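Local atomic coordinates of cortical-lytic enzyme (Bacillus cereus, PDB entry 4S3J), a protein that cleaves partially degraded cortex peptidoglycan as an N-acetylglucosaminidase during spore germination, probably recognising the muramic acid delta-lactam of spore peptidoglycan. Residues E106-L111 with V276-I281; T249-K254 with K270-I275; Y308-S311 with K317-M320; S392-M397 with G403-W408. All coordinates share one frame; numbering follows the deposited sequence.

Interaction 1 (E106-L111 with V276-I281)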
# COMPACT_ATOMS: atom_id res chain seq x y z
N GLU A 106 0.90 11.77 2.20
CA GLU A 106 1.41 11.10 3.39
C GLU A 106 1.44 9.61 3.10
O GLU A 106 0.52 9.08 2.48
CB GLU A 106 0.56 11.41 4.63
CG GLU A 106 0.61 12.89 5.00
CD GLU A 106 0.11 13.23 6.39
OE1 GLU A 106 -0.26 12.33 7.14
OE2 GLU A 106 0.12 14.43 6.73
N SER A 107 2.53 8.97 3.50
CA SER A 107 2.74 7.55 3.26
C SER A 107 2.96 6.84 4.59
O SER A 107 3.64 7.36 5.46
CB SER A 107 3.95 7.34 2.34
OG SER A 107 5.09 7.95 2.92
N ILE A 108 2.40 5.63 4.71
CA ILE A 108 2.61 4.77 5.85
C ILE A 108 3.11 3.43 5.35
O ILE A 108 2.71 3.01 4.27
CB ILE A 108 1.32 4.50 6.65
CG1 ILE A 108 0.68 5.83 7.08
CG2 ILE A 108 1.60 3.58 7.84
CD1 ILE A 108 -0.76 5.65 7.48
N ALA A 109 4.00 2.78 6.10
CA ALA A 109 4.28 1.36 5.86
C ALA A 109 4.27 0.59 7.17
O ALA A 109 4.80 1.05 8.18
CB ALA A 109 5.60 1.17 5.16
N TYR A 110 3.70 -0.62 7.13
CA TYR A 110 3.63 -1.50 8.27
C TYR A 110 4.78 -2.49 8.27
O TYR A 110 5.18 -2.98 7.22
CB TYR A 110 2.30 -2.27 8.27
CG TYR A 110 1.14 -1.44 8.78
CD1 TYR A 110 0.51 -0.50 7.98
CD2 TYR A 110 0.68 -1.59 10.09
CE1 TYR A 110 -0.55 0.27 8.45
CE2 TYR A 110 -0.38 -0.81 10.57
CZ TYR A 110 -0.99 0.12 9.74
OH TYR A 110 -2.03 0.93 10.18
N LEU A 111 5.28 -2.81 9.47
CA LEU A 111 6.32 -3.81 9.69
C LEU A 111 5.75 -4.86 10.61
O LEU A 111 5.28 -4.52 11.69
CB LEU A 111 7.56 -3.17 10.34
CG LEU A 111 8.68 -4.08 10.84
CD1 LEU A 111 9.37 -4.75 9.66
CD2 LEU A 111 9.69 -3.33 11.70
N VAL A 276 -10.96 11.22 14.72
CA VAL A 276 -9.54 10.94 14.49
C VAL A 276 -8.86 11.89 13.49
O VAL A 276 -9.52 12.64 12.75
CB VAL A 276 -9.35 9.48 14.00
CG1 VAL A 276 -10.04 8.48 14.93
CG2 VAL A 276 -9.86 9.33 12.57
N ASP A 277 -7.53 11.88 13.48
CA ASP A 277 -6.76 12.66 12.53
C ASP A 277 -6.70 12.00 11.16
O ASP A 277 -6.77 12.69 10.14
CB ASP A 277 -5.35 12.90 13.07
CG ASP A 277 -5.35 13.83 14.27
OD1 ASP A 277 -5.45 15.05 14.05
OD2 ASP A 277 -5.31 13.34 15.43
N PHE A 278 -6.58 10.68 11.13
CA PHE A 278 -6.70 9.95 9.87
C PHE A 278 -7.10 8.51 10.10
O PHE A 278 -7.02 7.99 11.23
CB PHE A 278 -5.41 10.04 9.06
CG PHE A 278 -4.21 9.34 9.67
CD1 PHE A 278 -3.98 7.99 9.44
CD2 PHE A 278 -3.29 10.05 10.40
CE1 PHE A 278 -2.84 7.36 9.97
CE2 PHE A 278 -2.16 9.45 10.92
CZ PHE A 278 -1.94 8.09 10.71
N VAL A 279 -7.60 7.89 9.04
CA VAL A 279 -7.95 6.47 9.02
C VAL A 279 -7.15 5.76 7.95
O VAL A 279 -6.77 6.35 6.94
CB VAL A 279 -9.46 6.22 8.75
CG1 VAL A 279 -10.33 6.85 9.85
CG2 VAL A 279 -9.87 6.77 7.39
N VAL A 280 -6.88 4.49 8.22
CA VAL A 280 -6.30 3.56 7.25
C VAL A 280 -7.38 2.56 6.86
O VAL A 280 -7.81 1.76 7.69
CB VAL A 280 -5.05 2.84 7.81
CG1 VAL A 280 -4.57 1.78 6.84
CG2 VAL A 280 -3.93 3.82 8.08
N ILE A 281 -7.83 2.63 5.61
CA ILE A 281 -8.88 1.74 5.13
C ILE A 281 -8.24 0.57 4.42
O ILE A 281 -7.42 0.76 3.53
CB ILE A 281 -9.88 2.45 4.19
CG1 ILE A 281 -10.38 3.75 4.84
CG2 ILE A 281 -11.04 1.51 3.84
CD1 ILE A 281 -11.45 4.49 4.05
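Ile108 and Val280, whose CA atoms are the nearest pair at 9.1 Å, lie on strands 106-111 and 278-281, the axes of which stay 10.5 Å apart at their closest and run at 54° to one another. No hydrogen bond joins the two segments; what bridges them is side chain alone. Ile108 and Val280 reach toward each other tip to tip, with CD1 of Ile108 3.7 Å from CG2 of Val280. The same isoleucine methyl lies 3.7 Å from CE1 of Phe278, meeting that ring obliquely. With CG1 of Ile108 anti to its carbonyl carbon (chi1 -55°) and the chain extended beyond it, CD1 is carried inward to serve both partners. Two residues along the strand, the hydroxyl end of Tyr110 reaches the same valine methyl, its OH 4.0 Å from CG2 of Val280, a contact without a bond. Met319, from strand 318-330, touches both Ile108 and Phe278, and the Phe278 ring also meets that of Tyr135, so neighbouring strands close the apolar cluster. The side chain of Tyr110 lies about 8 Å from that of Glu220, probably the proton donor. Inward side chains from strands that are not neighbours, meeting in the interior, form the core of a TIM barrel, here of glycosyl hydrolase family 18.

Interaction 2 (T249-K254 with K270-I275)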
# COMPACT_ATOMS: atom_id res chain seq x y z
N THR A 249 -6.99 5.30 13.22
CA THR A 249 -7.62 3.98 13.31
C THR A 249 -7.60 3.21 12.00
O THR A 249 -7.52 3.82 10.90
CB THR A 249 -9.08 4.08 13.73
OG1 THR A 249 -9.76 4.93 12.80
CG2 THR A 249 -9.22 4.63 15.17
N THR A 250 -7.72 1.89 12.12
CA THR A 250 -7.95 1.01 10.98
C THR A 250 -9.44 0.78 10.75
O THR A 250 -10.19 0.52 11.69
CB THR A 250 -7.25 -0.36 11.20
OG1 THR A 250 -5.83 -0.17 11.20
CG2 THR A 250 -7.64 -1.36 10.12
N LEU A 251 -9.85 0.88 9.50
CA LEU A 251 -11.24 0.61 9.10
C LEU A 251 -11.30 -0.50 8.05
O LEU A 251 -10.55 -0.51 7.07
CB LEU A 251 -11.89 1.87 8.53
CG LEU A 251 -12.19 3.04 9.47
CD1 LEU A 251 -12.67 4.25 8.64
CD2 LEU A 251 -13.20 2.66 10.54
N VAL A 252 -12.25 -1.41 8.22
CA VAL A 252 -12.57 -2.36 7.16
C VAL A 252 -13.18 -1.57 5.99
O VAL A 252 -13.81 -0.52 6.20
CB VAL A 252 -13.55 -3.47 7.62
CG1 VAL A 252 -12.88 -4.39 8.64
CG2 VAL A 252 -14.84 -2.86 8.17
N PRO A 253 -12.99 -2.07 4.76
CA PRO A 253 -13.55 -1.43 3.57
C PRO A 253 -15.06 -1.61 3.50
O PRO A 253 -15.56 -2.72 3.72
CB PRO A 253 -12.85 -2.15 2.42
CG PRO A 253 -12.54 -3.49 2.96
CD PRO A 253 -12.20 -3.27 4.41
N LYS A 254 -15.76 -0.52 3.22
CA LYS A 254 -17.22 -0.50 3.04
C LYS A 254 -17.60 0.29 1.80
O LYS A 254 -16.91 1.23 1.45
CB LYS A 254 -17.91 0.13 4.25
CG LYS A 254 -17.89 -0.72 5.50
CD LYS A 254 -18.88 -0.19 6.55
CE LYS A 254 -18.37 -0.42 7.98
NZ LYS A 254 -19.34 0.07 9.03
N LYS A 270 -18.57 7.43 9.93
CA LYS A 270 -18.94 8.82 10.20
C LYS A 270 -18.43 9.27 11.56
O LYS A 270 -17.84 10.34 11.68
CB LYS A 270 -20.46 8.97 10.16
CG LYS A 270 -20.98 10.40 10.18
CD LYS A 270 -22.51 10.41 10.15
CE LYS A 270 -23.08 10.01 8.81
NZ LYS A 270 -24.57 9.96 8.86
N ALA A 271 -18.66 8.46 12.58
CA ALA A 271 -18.24 8.83 13.93
C ALA A 271 -16.72 8.92 14.05
O ALA A 271 -16.20 9.86 14.63
CB ALA A 271 -18.79 7.84 14.95
N GLN A 272 -16.01 7.92 13.54
CA GLN A 272 -14.56 7.93 13.66
C GLN A 272 -13.97 9.11 12.88
O GLN A 272 -13.06 9.78 13.36
CB GLN A 272 -13.95 6.60 13.19
CG GLN A 272 -14.31 5.42 14.10
CD GLN A 272 -13.38 4.21 13.95
OE1 GLN A 272 -12.27 4.34 13.44
NE2 GLN A 272 -13.86 3.04 14.35
N GLY A 273 -14.53 9.39 11.71
CA GLY A 273 -14.05 10.48 10.88
C GLY A 273 -14.12 11.84 11.55
O GLY A 273 -13.37 12.76 11.24
N GLN A 274 -15.07 11.96 12.48
CA GLN A 274 -15.25 13.18 13.23
C GLN A 274 -14.23 13.31 14.37
O GLN A 274 -13.97 14.41 14.87
CB GLN A 274 -16.69 13.24 13.75
CG GLN A 274 -17.14 14.61 14.20
CD GLN A 274 -18.63 14.68 14.44
OE1 GLN A 274 -19.40 13.90 13.86
NE2 GLN A 274 -19.06 15.61 15.28
N ILE A 275 -13.71 12.18 14.84
CA ILE A 275 -12.82 12.14 15.99
C ILE A 275 -11.34 12.11 15.62
O ILE A 275 -10.53 12.84 16.19
CB ILE A 275 -13.12 10.92 16.87
CG1 ILE A 275 -14.58 10.94 17.33
CG2 ILE A 275 -12.19 10.88 18.08
CD1 ILE A 275 -15.08 9.62 17.87
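In the TIM barrel of this family 18 glycosidase, strand 246-251 is covered on its outer side by the short helix 269-275, and Gln272 is the residue through which the helix segment grips the strand. Its side chain reaches two residues of the strand, Thr249 and Leu251, which both direct their side chains toward the helix while Thr250 between them is directed away. The polar link is a single hydrogen bond, donated by Thr249 OG1 to Gln272 OE1 at 2.7 Å. The hydroxyl approaches nearly head-on to the amide carbonyl, with a C=O...donor angle of 168°. Thr249 can offer it because chi1 of 56° sets OG1 between the backbone N and the carbonyl carbon, while CG2 stands beside the N. Gln272, extended beyond CG, spans the gap between helix and strand, where the nearest CA atoms, those of Thr249 and Gln272, are 8.0 Å apart. All three residues are buried, and the bond gives the buried amide oxygen a polar partner. Tyr230 and Leu234 of helix 227-240 pack on Gln272 and Thr249 respectively, and Val279 of the next strand touches both Thr249 and Leu251. The side chains of Leu251 and Gln272 pass one another heading opposite ways, and a leucine methyl packs over one face of the amide: Leu251 CD2 lies 3.5 Å from Gln272 OE1 and 3.8 Å from Gln272 CD.

Interaction 3 (Y308-S311 with K317-M320)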
# COMPACT_ATOMS: atom_id res chain seq x y z
N TYR A 308 -17.29 5.98 -1.07
CA TYR A 308 -18.15 5.84 0.09
C TYR A 308 -17.49 6.54 1.28
O TYR A 308 -18.15 7.29 1.99
CB TYR A 308 -18.43 4.39 0.44
CG TYR A 308 -19.11 4.30 1.79
CD1 TYR A 308 -20.41 4.71 1.96
CD2 TYR A 308 -18.41 3.87 2.89
CE1 TYR A 308 -21.02 4.65 3.20
CE2 TYR A 308 -19.00 3.80 4.15
CZ TYR A 308 -20.31 4.21 4.29
OH TYR A 308 -20.91 4.15 5.54
N ALA A 309 -16.19 6.33 1.46
CA ALA A 309 -15.49 6.95 2.59
C ALA A 309 -15.60 8.49 2.56
O ALA A 309 -15.85 9.11 3.59
CB ALA A 309 -14.04 6.53 2.60
N LYS A 310 -15.43 9.09 1.38
CA LYS A 310 -15.55 10.54 1.20
C LYS A 310 -16.93 11.05 1.55
O LYS A 310 -17.08 12.21 1.93
CB LYS A 310 -15.19 10.91 -0.24
CG LYS A 310 -13.72 10.87 -0.48
CD LYS A 310 -13.37 11.19 -1.93
CE LYS A 310 -13.96 12.48 -2.42
NZ LYS A 310 -13.54 12.74 -3.83
N SER A 311 -17.95 10.22 1.39
CA SER A 311 -19.30 10.63 1.75
C SER A 311 -19.50 10.68 3.26
O SER A 311 -20.44 11.31 3.73
CB SER A 311 -20.34 9.69 1.12
OG SER A 311 -20.50 8.48 1.84
N LYS A 317 -8.49 12.98 5.43
CA LYS A 317 -8.30 12.03 6.51
C LYS A 317 -8.13 10.59 6.01
O LYS A 317 -7.83 9.70 6.80
CB LYS A 317 -9.47 12.07 7.48
CG LYS A 317 -9.56 13.35 8.25
CD LYS A 317 -10.46 13.20 9.47
CE LYS A 317 -10.53 14.51 10.28
NZ LYS A 317 -11.27 14.37 11.56
N ILE A 318 -8.33 10.37 4.72
CA ILE A 318 -8.35 9.00 4.19
C ILE A 318 -6.97 8.54 3.69
O ILE A 318 -6.38 9.17 2.80
CB ILE A 318 -9.38 8.86 3.05
CG1 ILE A 318 -10.78 9.16 3.56
CG2 ILE A 318 -9.32 7.44 2.45
CD1 ILE A 318 -11.83 9.36 2.48
N MET A 319 -6.49 7.45 4.29
CA MET A 319 -5.30 6.75 3.80
C MET A 319 -5.75 5.46 3.15
O MET A 319 -6.35 4.61 3.80
CB MET A 319 -4.31 6.46 4.93
CG MET A 319 -3.90 7.66 5.78
SD MET A 319 -2.90 8.85 4.84
CE MET A 319 -3.36 10.39 5.65
N MET A 320 -5.47 5.34 1.86
CA MET A 320 -5.83 4.16 1.08
C MET A 320 -4.87 3.01 1.37
O MET A 320 -3.66 3.12 1.13
CB MET A 320 -5.80 4.49 -0.42
CG MET A 320 -6.16 3.31 -1.34
SD MET A 320 -5.87 3.71 -3.08
CE MET A 320 -4.09 3.65 -3.15
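Apolar packing between Ala309 and Ile318 holds helix 299-312 against strand 318-330, the last two elements of the beta-alpha-beta unit that starts with strand 278-281 in the TIM barrel. The CA atoms of Ala309 and Ile318 are 7.6 Å apart, a close approach that the small alanine permits. Ile318 sends its CD1 to the helix surface, 3.6 Å from Ala309 CB. Its CG1 is anti to the carbonyl carbon (chi1 -61°) and chi2 is extended, which pushes this methyl outward from the strand. Ile281 of the preceding strand touches both residues, and Leu306 and Met313 also pack on Ile318.

Lys310 is packed against the same methyl through its backbone N and its CG. Ile318 CD1 sits 3.8 Å from Lys310 N, and the two side chains cross at about a right angle, with Lys310 CG 3.8 Å from the same CD1. Beyond CG the lysine bends at chi3 and leads away, its NZ bonding to the backbone O of Gln400.

No hydrogen bond crosses between the segments. Within the helix segment Ser311 OG turns back to donate to Tyr308 O at 2.6 Å, approaching in the plane of the carbonyl, at a lone-pair position, with a C=O...donor angle of 136°.

Interaction 4 (S392-M397 with G403-W408)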
# COMPACT_ATOMS: atom_id res chain seq x y z
N SER A 392 -1.65 3.33 -11.58
CA SER A 392 -3.10 3.50 -11.62
C SER A 392 -3.66 3.89 -10.27
O SER A 392 -4.56 4.72 -10.19
CB SER A 392 -3.78 2.24 -12.11
OG SER A 392 -3.38 1.99 -13.46
N LYS A 393 -3.14 3.28 -9.21
CA LYS A 393 -3.58 3.60 -7.86
C LYS A 393 -3.18 5.02 -7.44
O LYS A 393 -3.99 5.74 -6.84
CB LYS A 393 -3.02 2.58 -6.88
CG LYS A 393 -3.67 1.20 -6.97
CD LYS A 393 -5.09 1.24 -6.42
CE LYS A 393 -5.83 -0.09 -6.55
NZ LYS A 393 -5.21 -1.21 -5.79
N PHE A 394 -1.96 5.44 -7.79
CA PHE A 394 -1.53 6.82 -7.52
C PHE A 394 -2.46 7.81 -8.24
O PHE A 394 -2.85 8.83 -7.66
CB PHE A 394 -0.09 7.05 -7.98
CG PHE A 394 0.98 6.36 -7.14
CD1 PHE A 394 0.72 5.82 -5.87
CD2 PHE A 394 2.26 6.20 -7.67
CE1 PHE A 394 1.73 5.23 -5.12
CE2 PHE A 394 3.26 5.60 -6.94
CZ PHE A 394 2.99 5.09 -5.65
N ASN A 395 -2.81 7.53 -9.49
CA ASN A 395 -3.71 8.42 -10.25
C ASN A 395 -5.11 8.45 -9.63
O ASN A 395 -5.77 9.50 -9.60
CB ASN A 395 -3.78 7.99 -11.71
CG ASN A 395 -2.48 8.26 -12.46
OD1 ASN A 395 -1.55 8.89 -11.93
ND2 ASN A 395 -2.41 7.77 -13.68
N LEU A 396 -5.57 7.32 -9.10
CA LEU A 396 -6.85 7.29 -8.39
C LEU A 396 -6.82 8.20 -7.15
O LEU A 396 -7.79 8.93 -6.87
CB LEU A 396 -7.19 5.86 -7.98
CG LEU A 396 -8.44 5.66 -7.12
CD1 LEU A 396 -9.69 6.12 -7.89
CD2 LEU A 396 -8.59 4.22 -6.71
N MET A 397 -5.70 8.18 -6.42
CA MET A 397 -5.54 9.02 -5.23
C MET A 397 -5.65 10.48 -5.63
O MET A 397 -6.31 11.27 -4.96
CB MET A 397 -4.19 8.77 -4.56
CG MET A 397 -4.05 7.38 -3.95
SD MET A 397 -2.34 7.03 -3.44
CE MET A 397 -2.03 8.40 -2.32
N GLY A 403 -5.87 11.72 1.40
CA GLY A 403 -4.67 12.14 2.10
C GLY A 403 -3.40 11.36 1.81
O GLY A 403 -2.31 11.93 1.82
N GLY A 404 -3.52 10.06 1.59
CA GLY A 404 -2.33 9.27 1.50
C GLY A 404 -2.55 7.81 1.21
O GLY A 404 -3.63 7.39 0.79
N ILE A 405 -1.49 7.04 1.43
CA ILE A 405 -1.45 5.62 1.10
C ILE A 405 -0.75 4.87 2.24
O ILE A 405 0.21 5.37 2.83
CB ILE A 405 -0.73 5.40 -0.27
CG1 ILE A 405 -0.74 3.93 -0.69
CG2 ILE A 405 0.69 5.92 -0.23
CD1 ILE A 405 -0.32 3.75 -2.13
N SER A 406 -1.24 3.68 2.56
CA SER A 406 -0.71 2.87 3.63
C SER A 406 -0.36 1.48 3.12
O SER A 406 -1.23 0.74 2.68
CB SER A 406 -1.73 2.78 4.78
OG SER A 406 -1.26 1.97 5.84
N TYR A 407 0.92 1.13 3.19
CA TYR A 407 1.42 -0.10 2.59
C TYR A 407 1.51 -1.27 3.57
O TYR A 407 2.14 -1.16 4.63
CB TYR A 407 2.79 0.15 2.02
CG TYR A 407 2.84 1.02 0.79
CD1 TYR A 407 2.49 0.51 -0.47
CD2 TYR A 407 3.28 2.33 0.85
CE1 TYR A 407 2.58 1.30 -1.61
CE2 TYR A 407 3.37 3.13 -0.30
CZ TYR A 407 3.02 2.61 -1.53
OH TYR A 407 3.12 3.35 -2.70
N TRP A 408 0.94 -2.42 3.18
CA TRP A 408 1.12 -3.69 3.88
C TRP A 408 1.89 -4.63 2.94
O TRP A 408 1.31 -5.08 1.94
CB TRP A 408 -0.21 -4.33 4.27
CG TRP A 408 -0.01 -5.53 5.17
CD1 TRP A 408 0.27 -6.81 4.78
CD2 TRP A 408 -0.04 -5.54 6.59
NE1 TRP A 408 0.41 -7.62 5.89
CE2 TRP A 408 0.23 -6.86 7.01
CE3 TRP A 408 -0.26 -4.57 7.56
CZ2 TRP A 408 0.27 -7.23 8.35
CZ3 TRP A 408 -0.22 -4.94 8.89
CH2 TRP A 408 0.05 -6.26 9.27
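Met397 and Phe394, one turn apart on helix 387-400, supply the helix side of a buried contact with strand 404-408. The methyl end of Met397 packs on the strand backbone: CE is 3.6 Å from both Gly404 C and Gly404 O, and also 3.9 Å from Ile405 CB. SD of Met397 already lies 3.9 Å from Ile405 CB; the bend at chi3 (57°) turns CE back onto Gly404 and Ile405. The methionine and isoleucine side chains cross at about a right angle. Phe394 works through the rim of its ring. Ile405 CD1 lies at that edge, 3.9 Å from Phe394 CE1, and Tyr407 OH is there too, 3.4 Å from the same CE1. Ile405 in turn places CG1 over one face of the Tyr407 ring, offset toward its rim, which wedges the isoleucine between methionine and tyrosine.

Further out, Phe425 meets the Phe394 ring edge-to-face, and Leu420 and Leu421 of helix 415-424 pack against Phe394 as well. The Tyr407 ring meets that of Trp418. Met320 of strand 318-330 touches both Met397 and Ile405. The axes of helix and strand segments are 9.7 Å apart with their directions at 142°, the roughly antiparallel packing of an outer helix on the barrel strand that follows it in a TIM barrel.

Overall arrangement
All four contacts belong to the TIM barrel of the glycosidase. Interaction 1 crosses its interior, whereas interactions 2, 3 and 4 each seat an outer helix on a strand. Along the chain interaction 2 falls between the two segments of interaction 1, and interactions 3 and 4 come later in turn. Neighbouring strands run 246-251, 278-281, 318-330, 404-408 and 104-111, so backbone hydrogen bonds pass from interaction 2 through 1 and 3 to 4 and back to 1. Centres of interactions 2 and 3 lie about 8 Å apart, joined by Lys317 NZ and Gly273 O, while those of 2 and 4 are about 17 Å apart without touching. Inner core and outer helical layer are thus built on the same strands.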